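Local atomic coordinates of transcriptional regulator URE2 (Saccharomyces cerevisiae, PDB entry 1K0A), a protein that represses nitrogen catabolic genes by holding GATA-type transcriptional activators in the cytoplasm, and has glutathione peroxidase activity. Residues 105-110 against 210-215; 38-43 against 250-255; 128-133 against 220-225; 215-220 against 245-250. All blocks are in the same frame, centred on the assembly; numbering follows the deposited sequence.

Contact 1: residues 105-110 against 210-215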
loop_
_atom_site.group_PDB
_atom_site.type_symbol
_atom_site.label_atom_id
_atom_site.label_comp_id
_atom_site.label_asym_id
_atom_site.label_seq_id
_atom_site.Cartn_x
_atom_site.Cartn_y
_atom_site.Cartn_z
ATOM N N PRO A 105 -1.101 21.920 4.921
ATOM C CA PRO A 105 -1.248 20.492 4.626
ATOM C C PRO A 105 -2.415 20.187 3.694
ATOM O O PRO A 105 -3.326 19.453 4.057
ATOM C CB PRO A 105 -1.432 19.879 6.008
ATOM C CG PRO A 105 -2.245 20.934 6.704
ATOM C CD PRO A 105 -1.527 22.214 6.304
ATOM N N LEU A 106 -2.373 20.745 2.490
ATOM C CA LEU A 106 -3.420 20.528 1.503
ATOM C C LEU A 106 -3.608 19.031 1.192
ATOM O O LEU A 106 -2.666 18.360 0.763
ATOM C CB LEU A 106 -3.053 21.258 0.216
ATOM C CG LEU A 106 -4.134 22.001 -0.568
ATOM C CD1 LEU A 106 -3.820 21.854 -2.049
ATOM C CD2 LEU A 106 -5.520 21.447 -0.268
ATOM N N LEU A 107 -4.822 18.519 1.394
ATOM C CA LEU A 107 -5.131 17.109 1.136
ATOM C C LEU A 107 -4.420 16.186 2.105
ATOM O O LEU A 107 -4.396 14.975 1.906
ATOM C CB LEU A 107 -4.702 16.704 -0.271
ATOM C CG LEU A 107 -5.278 17.424 -1.478
ATOM C CD1 LEU A 107 -4.509 16.951 -2.704
ATOM C CD2 LEU A 107 -6.769 17.132 -1.611
ATOM N N TRP A 108 -3.829 16.760 3.142
ATOM C CA TRP A 108 -3.073 15.987 4.121
ATOM C C TRP A 108 -3.487 16.492 5.505
ATOM O O TRP A 108 -4.664 16.748 5.758
ATOM C CB TRP A 108 -1.577 16.235 3.867
ATOM C CG TRP A 108 -0.558 15.358 4.566
ATOM C CD1 TRP A 108 0.689 15.744 4.982
ATOM C CD2 TRP A 108 -0.640 13.950 4.821
ATOM N NE1 TRP A 108 1.387 14.667 5.474
ATOM C CE2 TRP A 108 0.598 13.554 5.389
ATOM C CE3 TRP A 108 -1.632 12.982 4.621
ATOM C CZ2 TRP A 108 0.866 12.234 5.760
ATOM C CZ3 TRP A 108 -1.363 11.663 4.989
ATOM C CH2 TRP A 108 -0.124 11.301 5.553
ATOM N N SER A 109 -2.511 16.646 6.388
ATOM C CA SER A 109 -2.748 17.120 7.739
ATOM C C SER A 109 -1.408 17.233 8.443
ATOM O O SER A 109 -0.506 16.423 8.198
ATOM C CB SER A 109 -3.638 16.139 8.501
ATOM O OG SER A 109 -3.591 16.403 9.891
ATOM N N ASP A 110 -1.277 18.233 9.310
ATOM C CA ASP A 110 -0.039 18.439 10.052
ATOM C C ASP A 110 -0.048 17.705 11.395
ATOM O O ASP A 110 0.936 17.731 12.136
ATOM C CB ASP A 110 0.215 19.937 10.274
ATOM C CG ASP A 110 -0.994 20.666 10.858
ATOM O OD1 ASP A 110 -0.801 21.781 11.393
ATOM O OD2 ASP A 110 -2.131 20.145 10.774
ATOM N N ASP A 210 -12.909 15.820 8.262
ATOM C CA ASP A 210 -13.958 16.632 7.649
ATOM C C ASP A 210 -13.485 17.532 6.507
ATOM O O ASP A 210 -14.122 18.542 6.191
ATOM C CB ASP A 210 -14.648 17.488 8.711
ATOM C CG ASP A 210 -15.443 16.658 9.698
ATOM O OD1 ASP A 210 -14.831 15.875 10.455
ATOM O OD2 ASP A 210 -16.687 16.784 9.714
ATOM N N LYS A 211 -12.373 17.153 5.890
ATOM C CA LYS A 211 -11.801 17.895 4.769
ATOM C C LYS A 211 -11.388 16.863 3.738
ATOM O O LYS A 211 -11.231 15.683 4.059
ATOM C CB LYS A 211 -10.563 18.684 5.215
ATOM C CG LYS A 211 -9.503 17.816 5.896
ATOM C CD LYS A 211 -8.232 18.583 6.249
ATOM C CE LYS A 211 -7.385 18.877 5.016
ATOM N NZ LYS A 211 -6.036 19.397 5.385
ATOM N N LEU A 212 -11.211 17.299 2.500
ATOM C CA LEU A 212 -10.793 16.389 1.450
ATOM C C LEU A 212 -9.309 16.030 1.607
ATOM O O LEU A 212 -8.478 16.907 1.864
ATOM C CB LEU A 212 -10.996 17.037 0.087
ATOM C CG LEU A 212 -10.556 16.127 -1.061
ATOM C CD1 LEU A 212 -11.497 14.936 -1.111
ATOM C CD2 LEU A 212 -10.560 16.884 -2.381
ATOM N N THR A 213 -8.981 14.745 1.472
ATOM C CA THR A 213 -7.585 14.312 1.551
ATOM C C THR A 213 -7.296 13.236 0.502
ATOM O O THR A 213 -8.203 12.746 -0.180
ATOM C CB THR A 213 -7.208 13.733 2.938
ATOM O OG1 THR A 213 -7.890 12.496 3.149
ATOM C CG2 THR A 213 -7.552 14.707 4.038
ATOM N N ILE A 214 -6.027 12.878 0.370
ATOM C CA ILE A 214 -5.637 11.848 -0.571
ATOM C C ILE A 214 -6.395 10.568 -0.249
ATOM O O ILE A 214 -6.577 9.700 -1.105
ATOM C CB ILE A 214 -4.103 11.583 -0.521
ATOM C CG1 ILE A 214 -3.609 11.540 0.930
ATOM C CG2 ILE A 214 -3.365 12.650 -1.310
ATOM C CD1 ILE A 214 -2.127 11.227 1.055
ATOM N N ALA A 215 -6.849 10.461 0.992
ATOM C CA ALA A 215 -7.610 9.297 1.439
ATOM C C ALA A 215 -8.857 9.136 0.580
ATOM O O ALA A 215 -9.188 8.037 0.147
ATOM C CB ALA A 215 -8.001 9.470 2.893
#

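Contact 2: residues 38-43 against 250-255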
loop_
_atom_site.group_PDB
_atom_site.type_symbol
_atom_site.label_atom_id
_atom_site.label_comp_id
_atom_site.label_asym_id
_atom_site.label_seq_id
_atom_site.Cartn_x
_atom_site.Cartn_y
_atom_site.Cartn_z
ATOM N N LEU A 38 -1.294 15.413 -8.312
ATOM C CA LEU A 38 -0.379 16.415 -8.857
ATOM C C LEU A 38 -1.230 17.638 -9.214
ATOM O O LEU A 38 -0.862 18.773 -8.919
ATOM C CB LEU A 38 0.339 15.916 -10.124
ATOM C CG LEU A 38 1.711 15.218 -10.130
ATOM C CD1 LEU A 38 2.699 15.965 -9.256
ATOM C CD2 LEU A 38 1.575 13.821 -9.646
ATOM N N SER A 39 -2.375 17.404 -9.852
ATOM C CA SER A 39 -3.260 18.505 -10.239
ATOM C C SER A 39 -3.712 19.281 -9.010
ATOM O O SER A 39 -3.452 20.477 -8.895
ATOM C CB SER A 39 -4.492 17.983 -10.986
ATOM O OG SER A 39 -4.147 17.392 -12.229
ATOM N N GLU A 40 -4.376 18.592 -8.084
ATOM C CA GLU A 40 -4.865 19.233 -6.870
ATOM C C GLU A 40 -3.796 20.058 -6.169
ATOM O O GLU A 40 -4.067 21.153 -5.689
ATOM C CB GLU A 40 -5.417 18.189 -5.889
ATOM C CG GLU A 40 -6.748 17.555 -6.298
ATOM C CD GLU A 40 -7.921 18.540 -6.312
ATOM O OE1 GLU A 40 -9.033 18.110 -6.693
ATOM O OE2 GLU A 40 -7.740 19.726 -5.948
ATOM N N LEU A 41 -2.575 19.546 -6.112
ATOM C CA LEU A 41 -1.522 20.273 -5.426
ATOM C C LEU A 41 -0.893 21.395 -6.219
ATOM O O LEU A 41 -0.099 22.157 -5.684
ATOM C CB LEU A 41 -0.447 19.302 -4.947
ATOM C CG LEU A 41 -0.951 18.368 -3.848
ATOM C CD1 LEU A 41 0.204 17.502 -3.364
ATOM C CD2 LEU A 41 -1.529 19.186 -2.697
ATOM N N GLY A 42 -1.256 21.510 -7.489
ATOM C CA GLY A 42 -0.693 22.566 -8.317
ATOM C C GLY A 42 0.752 22.327 -8.742
ATOM O O GLY A 42 1.557 23.259 -8.763
ATOM N N PHE A 43 1.090 21.079 -9.063
ATOM C CA PHE A 43 2.440 20.729 -9.514
ATOM C C PHE A 43 2.405 20.575 -11.038
ATOM O O PHE A 43 1.475 19.978 -11.585
ATOM C CB PHE A 43 2.911 19.415 -8.865
ATOM C CG PHE A 43 3.363 19.558 -7.427
ATOM C CD1 PHE A 43 3.111 18.544 -6.498
ATOM C CD2 PHE A 43 4.075 20.678 -7.008
ATOM C CE1 PHE A 43 3.565 18.642 -5.172
ATOM C CE2 PHE A 43 4.533 20.781 -5.685
ATOM C CZ PHE A 43 4.277 19.758 -4.769
ATOM N N ARG A 250 -14.838 18.043 -9.282
ATOM C CA ARG A 250 -13.683 18.899 -9.034
ATOM C C ARG A 250 -12.922 19.149 -10.332
ATOM O O ARG A 250 -12.722 18.237 -11.137
ATOM C CB ARG A 250 -12.749 18.243 -8.024
ATOM C CG ARG A 250 -13.073 18.585 -6.590
ATOM C CD ARG A 250 -12.109 17.925 -5.617
ATOM N NE ARG A 250 -12.072 18.667 -4.363
ATOM C CZ ARG A 250 -11.362 19.772 -4.169
ATOM N NH1 ARG A 250 -11.402 20.391 -2.999
ATOM N NH2 ARG A 250 -10.591 20.245 -5.136
ATOM N N PRO A 251 -12.497 20.396 -10.559
ATOM C CA PRO A 251 -11.757 20.733 -11.777
ATOM C C PRO A 251 -10.528 19.844 -11.937
ATOM O O PRO A 251 -10.404 19.106 -12.920
ATOM C CB PRO A 251 -11.388 22.194 -11.556
ATOM C CG PRO A 251 -12.539 22.696 -10.746
ATOM C CD PRO A 251 -12.746 21.595 -9.744
ATOM N N ALA A 252 -9.632 19.913 -10.956
ATOM C CA ALA A 252 -8.404 19.124 -10.970
ATOM C C ALA A 252 -8.670 17.657 -11.271
ATOM O O ALA A 252 -7.857 16.987 -11.917
ATOM C CB ALA A 252 -7.691 19.251 -9.639
ATOM N N VAL A 253 -9.808 17.159 -10.811
ATOM C CA VAL A 253 -10.155 15.763 -11.030
ATOM C C VAL A 253 -10.594 15.467 -12.458
ATOM O O VAL A 253 -10.265 14.409 -13.007
ATOM C CB VAL A 253 -11.249 15.323 -10.051
ATOM C CG1 VAL A 253 -11.642 13.875 -10.316
ATOM C CG2 VAL A 253 -10.734 15.489 -8.610
ATOM N N ILE A 254 -11.338 16.398 -13.053
ATOM C CA ILE A 254 -11.813 16.255 -14.428
ATOM C C ILE A 254 -10.617 16.478 -15.352
ATOM O O ILE A 254 -10.436 15.775 -16.347
ATOM C CB ILE A 254 -12.906 17.300 -14.752
ATOM C CG1 ILE A 254 -14.183 16.968 -13.980
ATOM C CG2 ILE A 254 -13.166 17.345 -16.254
ATOM C CD1 ILE A 254 -15.222 18.075 -14.007
ATOM N N LYS A 255 -9.805 17.468 -15.003
ATOM C CA LYS A 255 -8.614 17.781 -15.771
ATOM C C LYS A 255 -7.724 16.538 -15.843
ATOM O O LYS A 255 -7.399 16.058 -16.931
ATOM C CB LYS A 255 -7.857 18.934 -15.103
ATOM C CG LYS A 255 -6.425 19.097 -15.574
ATOM C CD LYS A 255 -5.668 20.078 -14.696
ATOM C CE LYS A 255 -4.207 20.198 -15.115
ATOM N NZ LYS A 255 -3.468 18.906 -15.020
#

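Contact 3: residues 128-133 against 220-225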
loop_
_atom_site.group_PDB
_atom_site.type_symbol
_atom_site.label_atom_id
_atom_site.label_comp_id
_atom_site.label_asym_id
_atom_site.label_seq_id
_atom_site.Cartn_x
_atom_site.Cartn_y
_atom_site.Cartn_z
ATOM N N GLY A 128 -6.311 -3.291 -0.682
ATOM C CA GLY A 128 -7.525 -4.051 -0.451
ATOM C C GLY A 128 -8.605 -3.770 -1.475
ATOM O O GLY A 128 -9.356 -4.662 -1.858
ATOM N N HIS A 129 -8.679 -2.524 -1.922
ATOM C CA HIS A 129 -9.669 -2.104 -2.903
ATOM C C HIS A 129 -9.149 -2.366 -4.318
ATOM O O HIS A 129 -9.675 -3.211 -5.042
ATOM C CB HIS A 129 -9.960 -0.617 -2.679
ATOM C CG HIS A 129 -10.928 -0.021 -3.650
ATOM N ND1 HIS A 129 -10.605 1.054 -4.450
ATOM C CD2 HIS A 129 -12.226 -0.305 -3.909
ATOM C CE1 HIS A 129 -11.662 1.407 -5.159
ATOM N NE2 HIS A 129 -12.659 0.599 -4.849
ATOM N N ALA A 130 -8.086 -1.666 -4.691
ATOM C CA ALA A 130 -7.484 -1.790 -6.017
ATOM C C ALA A 130 -7.138 -3.204 -6.471
ATOM O O ALA A 130 -7.512 -3.623 -7.565
ATOM C CB ALA A 130 -6.234 -0.912 -6.102
ATOM N N PRO A 131 -6.405 -3.956 -5.645
ATOM C CA PRO A 131 -6.046 -5.316 -6.051
ATOM C C PRO A 131 -7.256 -6.210 -6.272
ATOM O O PRO A 131 -7.293 -7.001 -7.217
ATOM C CB PRO A 131 -5.176 -5.807 -4.893
ATOM C CG PRO A 131 -4.636 -4.523 -4.284
ATOM C CD PRO A 131 -5.842 -3.631 -4.325
ATOM N N MET A 132 -8.252 -6.089 -5.402
ATOM C CA MET A 132 -9.439 -6.924 -5.542
ATOM C C MET A 132 -10.197 -6.585 -6.815
ATOM O O MET A 132 -10.700 -7.480 -7.504
ATOM C CB MET A 132 -10.343 -6.793 -4.313
ATOM C CG MET A 132 -9.667 -7.307 -3.031
ATOM S SD MET A 132 -8.842 -8.939 -3.210
ATOM C CE MET A 132 -9.604 -9.893 -1.864
ATOM N N ILE A 133 -10.275 -5.298 -7.137
ATOM C CA ILE A 133 -10.958 -4.893 -8.351
ATOM C C ILE A 133 -10.181 -5.456 -9.531
ATOM O O ILE A 133 -10.763 -5.969 -10.481
ATOM C CB ILE A 133 -11.037 -3.359 -8.458
ATOM C CG1 ILE A 133 -11.853 -2.805 -7.286
ATOM C CG2 ILE A 133 -11.669 -2.956 -9.780
ATOM C CD1 ILE A 133 -11.957 -1.305 -7.272
ATOM N N VAL A 220 -11.488 7.664 -6.144
ATOM C CA VAL A 220 -12.171 8.202 -7.315
ATOM C C VAL A 220 -11.917 7.451 -8.621
ATOM O O VAL A 220 -12.858 6.975 -9.260
ATOM C CB VAL A 220 -11.823 9.682 -7.544
ATOM C CG1 VAL A 220 -12.887 10.330 -8.400
ATOM C CG2 VAL A 220 -11.702 10.392 -6.231
ATOM N N PRO A 221 -10.644 7.328 -9.032
ATOM C CA PRO A 221 -10.307 6.627 -10.277
ATOM C C PRO A 221 -10.913 5.233 -10.354
ATOM O O PRO A 221 -11.561 4.891 -11.336
ATOM C CB PRO A 221 -8.780 6.584 -10.253
ATOM C CG PRO A 221 -8.425 7.808 -9.465
ATOM C CD PRO A 221 -9.421 7.756 -8.334
ATOM N N TRP A 222 -10.703 4.429 -9.318
ATOM C CA TRP A 222 -11.229 3.074 -9.312
ATOM C C TRP A 222 -12.761 3.004 -9.305
ATOM O O TRP A 222 -13.345 2.104 -9.916
ATOM C CB TRP A 222 -10.638 2.292 -8.138
ATOM C CG TRP A 222 -9.150 2.086 -8.272
ATOM C CD1 TRP A 222 -8.161 2.913 -7.813
ATOM C CD2 TRP A 222 -8.487 1.015 -8.967
ATOM N NE1 TRP A 222 -6.927 2.424 -8.177
ATOM C CE2 TRP A 222 -7.097 1.261 -8.886
ATOM C CE3 TRP A 222 -8.934 -0.126 -9.649
ATOM C CZ2 TRP A 222 -6.144 0.405 -9.464
ATOM C CZ3 TRP A 222 -7.989 -0.979 -10.222
ATOM C CH2 TRP A 222 -6.607 -0.706 -10.124
ATOM N N ASN A 223 -13.406 3.954 -8.628
ATOM C CA ASN A 223 -14.871 4.012 -8.577
ATOM C C ASN A 223 -15.462 4.076 -9.988
ATOM O O ASN A 223 -16.582 3.625 -10.217
ATOM C CB ASN A 223 -15.343 5.260 -7.824
ATOM C CG ASN A 223 -15.010 5.230 -6.350
ATOM O OD1 ASN A 223 -15.076 6.260 -5.682
ATOM N ND2 ASN A 223 -14.666 4.056 -5.829
ATOM N N ASN A 224 -14.703 4.636 -10.929
ATOM C CA ASN A 224 -15.174 4.794 -12.303
ATOM C C ASN A 224 -15.067 3.566 -13.206
ATOM O O ASN A 224 -15.565 3.577 -14.340
ATOM C CB ASN A 224 -14.460 5.988 -12.946
ATOM C CG ASN A 224 -14.814 7.307 -12.268
ATOM O OD1 ASN A 224 -14.097 8.300 -12.390
ATOM N ND2 ASN A 224 -15.933 7.321 -11.551
ATOM N N VAL A 225 -14.429 2.508 -12.710
ATOM C CA VAL A 225 -14.295 1.284 -13.491
ATOM C C VAL A 225 -15.003 0.095 -12.841
ATOM O O VAL A 225 -15.126 -0.955 -13.461
ATOM C CB VAL A 225 -12.809 0.882 -13.710
ATOM C CG1 VAL A 225 -12.006 2.085 -14.158
ATOM C CG2 VAL A 225 -12.228 0.267 -12.438
#

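Contact 4: residues 215-220 against 245-250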
loop_
_atom_site.group_PDB
_atom_site.type_symbol
_atom_site.label_atom_id
_atom_site.label_comp_id
_atom_site.label_asym_id
_atom_site.label_seq_id
_atom_site.Cartn_x
_atom_site.Cartn_y
_atom_site.Cartn_z
ATOM N N ALA A 215 -6.849 10.461 0.992
ATOM C CA ALA A 215 -7.610 9.297 1.439
ATOM C C ALA A 215 -8.857 9.136 0.580
ATOM O O ALA A 215 -9.188 8.037 0.147
ATOM C CB ALA A 215 -8.001 9.470 2.893
ATOM N N ASP A 216 -9.544 10.246 0.333
ATOM C CA ASP A 216 -10.748 10.224 -0.489
ATOM C C ASP A 216 -10.355 10.076 -1.957
ATOM O O ASP A 216 -10.823 9.164 -2.649
ATOM C CB ASP A 216 -11.548 11.522 -0.315
ATOM C CG ASP A 216 -11.792 11.871 1.138
ATOM O OD1 ASP A 216 -12.563 11.153 1.810
ATOM O OD2 ASP A 216 -11.201 12.862 1.613
ATOM N N LEU A 217 -9.487 10.972 -2.423
ATOM C CA LEU A 217 -9.054 10.963 -3.820
ATOM C C LEU A 217 -8.549 9.625 -4.348
ATOM O O LEU A 217 -8.768 9.298 -5.512
ATOM C CB LEU A 217 -7.989 12.037 -4.060
ATOM C CG LEU A 217 -8.456 13.487 -3.887
ATOM C CD1 LEU A 217 -7.288 14.423 -4.125
ATOM C CD2 LEU A 217 -9.597 13.798 -4.845
ATOM N N ALA A 218 -7.891 8.841 -3.503
ATOM C CA ALA A 218 -7.356 7.555 -3.935
ATOM C C ALA A 218 -8.394 6.586 -4.497
ATOM O O ALA A 218 -8.044 5.657 -5.231
ATOM C CB ALA A 218 -6.603 6.898 -2.786
ATOM N N PHE A 219 -9.662 6.787 -4.162
ATOM C CA PHE A 219 -10.713 5.893 -4.646
ATOM C C PHE A 219 -11.396 6.354 -5.936
ATOM O O PHE A 219 -11.852 5.532 -6.720
ATOM C CB PHE A 219 -11.813 5.713 -3.592
ATOM C CG PHE A 219 -11.379 4.994 -2.351
ATOM C CD1 PHE A 219 -10.740 5.675 -1.322
ATOM C CD2 PHE A 219 -11.669 3.642 -2.185
ATOM C CE1 PHE A 219 -10.402 5.021 -0.138
ATOM C CE2 PHE A 219 -11.334 2.975 -1.003
ATOM C CZ PHE A 219 -10.698 3.667 0.025
ATOM N N VAL A 220 -11.488 7.664 -6.144
ATOM C CA VAL A 220 -12.171 8.202 -7.315
ATOM C C VAL A 220 -11.917 7.451 -8.621
ATOM O O VAL A 220 -12.858 6.975 -9.260
ATOM C CB VAL A 220 -11.823 9.682 -7.544
ATOM C CG1 VAL A 220 -12.887 10.330 -8.400
ATOM C CG2 VAL A 220 -11.702 10.392 -6.231
ATOM N N LYS A 245 -19.177 11.535 -6.447
ATOM C CA LYS A 245 -19.760 12.520 -7.348
ATOM C C LYS A 245 -19.214 13.911 -6.996
ATOM O O LYS A 245 -18.929 14.718 -7.885
ATOM C CB LYS A 245 -21.288 12.506 -7.221
ATOM C CG LYS A 245 -22.058 12.378 -8.538
ATOM C CD LYS A 245 -21.763 13.514 -9.525
ATOM C CE LYS A 245 -20.529 13.230 -10.391
ATOM N NZ LYS A 245 -20.695 12.017 -11.256
ATOM N N HIS A 246 -19.079 14.194 -5.701
ATOM C CA HIS A 246 -18.540 15.482 -5.269
ATOM C C HIS A 246 -17.107 15.598 -5.775
ATOM O O HIS A 246 -16.693 16.650 -6.262
ATOM C CB HIS A 246 -18.550 15.600 -3.741
ATOM C CG HIS A 246 -19.881 15.978 -3.167
ATOM N ND1 HIS A 246 -20.504 17.174 -3.456
ATOM C CD2 HIS A 246 -20.705 15.321 -2.316
ATOM C CE1 HIS A 246 -21.656 17.235 -2.810
ATOM N NE2 HIS A 246 -21.802 16.122 -2.112
ATOM N N MET A 247 -16.351 14.510 -5.654
ATOM C CA MET A 247 -14.969 14.501 -6.113
ATOM C C MET A 247 -14.899 14.619 -7.642
ATOM O O MET A 247 -14.121 15.422 -8.167
ATOM C CB MET A 247 -14.240 13.227 -5.642
ATOM C CG MET A 247 -13.831 13.239 -4.161
ATOM S SD MET A 247 -12.816 11.822 -3.658
ATOM C CE MET A 247 -13.934 10.520 -3.910
ATOM N N MET A 248 -15.721 13.843 -8.351
ATOM C CA MET A 248 -15.711 13.873 -9.815
ATOM C C MET A 248 -16.069 15.208 -10.453
ATOM O O MET A 248 -15.829 15.401 -11.639
ATOM C CB MET A 248 -16.609 12.776 -10.397
ATOM C CG MET A 248 -15.976 11.392 -10.367
ATOM S SD MET A 248 -16.918 10.168 -11.304
ATOM C CE MET A 248 -18.345 9.899 -10.230
ATOM N N ARG A 249 -16.632 16.131 -9.682
ATOM C CA ARG A 249 -16.980 17.437 -10.230
ATOM C C ARG A 249 -15.864 18.447 -10.024
ATOM O O ARG A 249 -15.928 19.568 -10.529
ATOM C CB ARG A 249 -18.291 17.953 -9.629
ATOM C CG ARG A 249 -19.515 17.427 -10.368
ATOM C CD ARG A 249 -20.811 18.113 -9.937
ATOM N NE ARG A 249 -21.356 17.588 -8.685
ATOM C CZ ARG A 249 -20.905 17.888 -7.470
ATOM N NH1 ARG A 249 -19.883 18.724 -7.314
ATOM N NH2 ARG A 249 -21.486 17.348 -6.402
ATOM N N ARG A 250 -14.838 18.043 -9.282
ATOM C CA ARG A 250 -13.683 18.899 -9.034
ATOM C C ARG A 250 -12.922 19.149 -10.332
ATOM O O ARG A 250 -12.722 18.237 -11.137
ATOM C CB ARG A 250 -12.749 18.243 -8.024
ATOM C CG ARG A 250 -13.073 18.585 -6.590
ATOM C CD ARG A 250 -12.109 17.925 -5.617
ATOM N NE ARG A 250 -12.072 18.667 -4.363
ATOM C CZ ARG A 250 -11.362 19.772 -4.169
ATOM N NH1 ARG A 250 -11.402 20.391 -2.999
ATOM N NH2 ARG A 250 -10.591 20.245 -5.136
#

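Contact 1: residues 105-110 against 210-215
The indole of Trp-108 meets the CD1 methyl of Ile-214 obliquely, CE3 and CZ3 sharing the contact and Trp-108 CE3 lying 4.0 Å from Ile-214 CD1. The tryptophan side chain also touches Leu-92 and Val-95 of helix 87-102 and Gln-115, Ile-118 and Asn-119 of helix 112-142. The other flat groups are backbone carbonyls. Lys-211 sends its ammonium across to two of them, NZ standing 3.0 Å from Pro-105 O and equally close to Trp-108 O, in both cases above the carbonyl plane. The type II turn from Pro-105 to Trp-108 closes on the same Pro-105 O, where Trp-108 N bonds from the opposite face, so this oxygen is gripped twice. The lysine chain starts with CG between its own N and carbonyl (chi1 54°) and bends at chi3, which brings NZ within reach of both carbonyl oxygens. Leu-107 is the residue most covered. Its O accepts the N-H of Ile-214 at 3.1 Å, in the carbonyl plane on a lone pair, and the CB of Thr-213 presses on that oxygen at 3.2 Å. Leu-107 CA also makes a nearly straight CA-H...O contact, 3.4 Å to Leu-212 O, while the two leucines run side by side with their CD2 methyls 3.9 Å apart. The loop between helices 87-102 and 112-142 is thereby fastened to the start of helix 214-217. There Asp-216 OD2 accepts from the N-H of the N-cap Thr-213, as in the Ser/Thr-x-x-Asp capping box of the glutathione S-transferases.

Contact 2: residues 38-43 against 250-255
Ser-39 and Ala-252 bring the two backbones together, their CA atoms 5.2 Å apart, where the end of helix 29-41, closed by a Schellman motif at Gly-42, meets the first turn of helix 251-258. This chain is the glutathione S-transferase-like part of a longer protein; the first helix belongs to its thioredoxin-like domain and the second to its C-terminal part, so the contact joins the two near the surface. At the centre, small side chains permit the close approach: Ser-39 CB lies 3.7 Å from Ala-252 CB. The serine hydroxyl is held chiefly by Ala-35 O, one turn back in its own helix, and the long arm of Lys-255 also ends beside it, in a less certain bond from NZ to OG of 3.2 Å. On the other flank Glu-40, bent at chi2 (-66°), sets its carboxylate against the methyl of Ala-252, with Glu-40 CD 3.4 Å from Ala-252 CB. Arg-250, the N-cap residue of helix 251-258, arrives across it at about a right angle and forms a salt bridge, its NH2 3.0 Å from Glu-40 OE2. The carboxylate and guanidinium planes are 74° apart, and NH2 alone faces both oxygens, its bond to OE1 being weak; this is not the flat, two-nitrogen pairing. Glu-40 OE1 finally touches carbon, 3.3 Å from Arg-250 CD and 3.7 Å from Val-253 CG2.

Contact 3: residues 128-133 against 220-225
Trp-222 reaches across to His-129, Ala-130 and Ile-133 along its whole length. Its CB is pressed by the imidazole, 3.3 Å from His-129 CE1, and lies 3.9 Å from Ile-133 CD1. With CG anti to the carbonyl carbon (chi1 -65°), the indole runs on antiparallel to the histidine side chain, their rings oblique, planes at 74°. CE3, on the six-membered ring, meets Ile-133, whose CG2 stands near the ring plane at the edge, 3.9 Å from Trp-222 CE3. The methyl of Ala-130 covers one face in a CH-pi contact: Trp-222 CE2 and CZ2 both lie 3.6 Å from Ala-130 CB, which is 3.8 Å from the centroid of the six-membered ring. Farther out, Trp-222 CZ3 is 3.8 Å from Ala-130 O. In His-129, ND1 is hydrogen-bonded with Gln-125 OE1 and NE2 with Tyr-162 OH, and that hydroxyl also bonds Asn-223 ND2. The Trp-222 side chain also touches bound S-hexylglutathione and the glutathione-binding Asn-30, so it helps line the ligand site. It thus sits between helix 112-142, kinked near Pro-131, and helix 29-41 of the thioredoxin-like domain, with helix 148-177 adding Val-158 against Ile-133.

Contact 4: residues 215-220 against 245-250
In the all-helical C-terminal domain of the glutathione S-transferase fold, just beyond the capped start of helix 214-217, Met-247 of helix 238-248 pushes its thioether among Asp-216, Leu-217 and Val-220. A chi1 of -76° sets CG beside the backbone N; the chain then runs straight through chi2 and bends at chi3, so that sulfur and terminal methyl both reach the opposing turn. The sulfur lies against backbone as much as side chain: Met-247 SD is 3.5 Å from Asp-216 C and 3.6 Å from Asp-216 CB, and Leu-217 CD2 touches it from farther off at 4.0 Å. At Val-220, CG2 stands 3.1 Å from Met-247 SD and 3.2 Å from Met-247 CE, shorter than usual for such groups, so either the packing is tight or the modelled positions are slightly off. The carboxylate of the capping aspartate, Asp-216, is turned away from the methionine, its OD1 accepting from both Trp-243 NE1 and Leu-207 N. These bonds tie it to helix 238-248 and to the preceding loop, while Trp-206 covers Met-247 from that loop. Between the two segments the contact is apolar. Val-220 divides its two methyls between neighbouring methionines: CG2 takes Met-247, and CG1 passes alongside Met-248 in the opposite direction, 3.8 Å from Met-248 CG.

From the N terminus, residues 38-43 open the longest loop, closed only by 250-255 in contact 2; the other three contacts nest inside it. Residues 105-110 open contact 1 and 128-133 open contact 3 before 210-215 closes the first, so these two cross. Contact 4 opens at 215-220, sharing Ala-215 with contact 1, which it follows in series. It crosses contact 3, which closes at 220-225, and ends at 245-250, sharing Arg-250 with contact 2. Contacts 1, 3 and 4 thus fasten successive parts of 210-225 to the interdomain loop, helix 112-142 and helix 238-248, while contact 2 returns the chain's end to the thioredoxin-like domain.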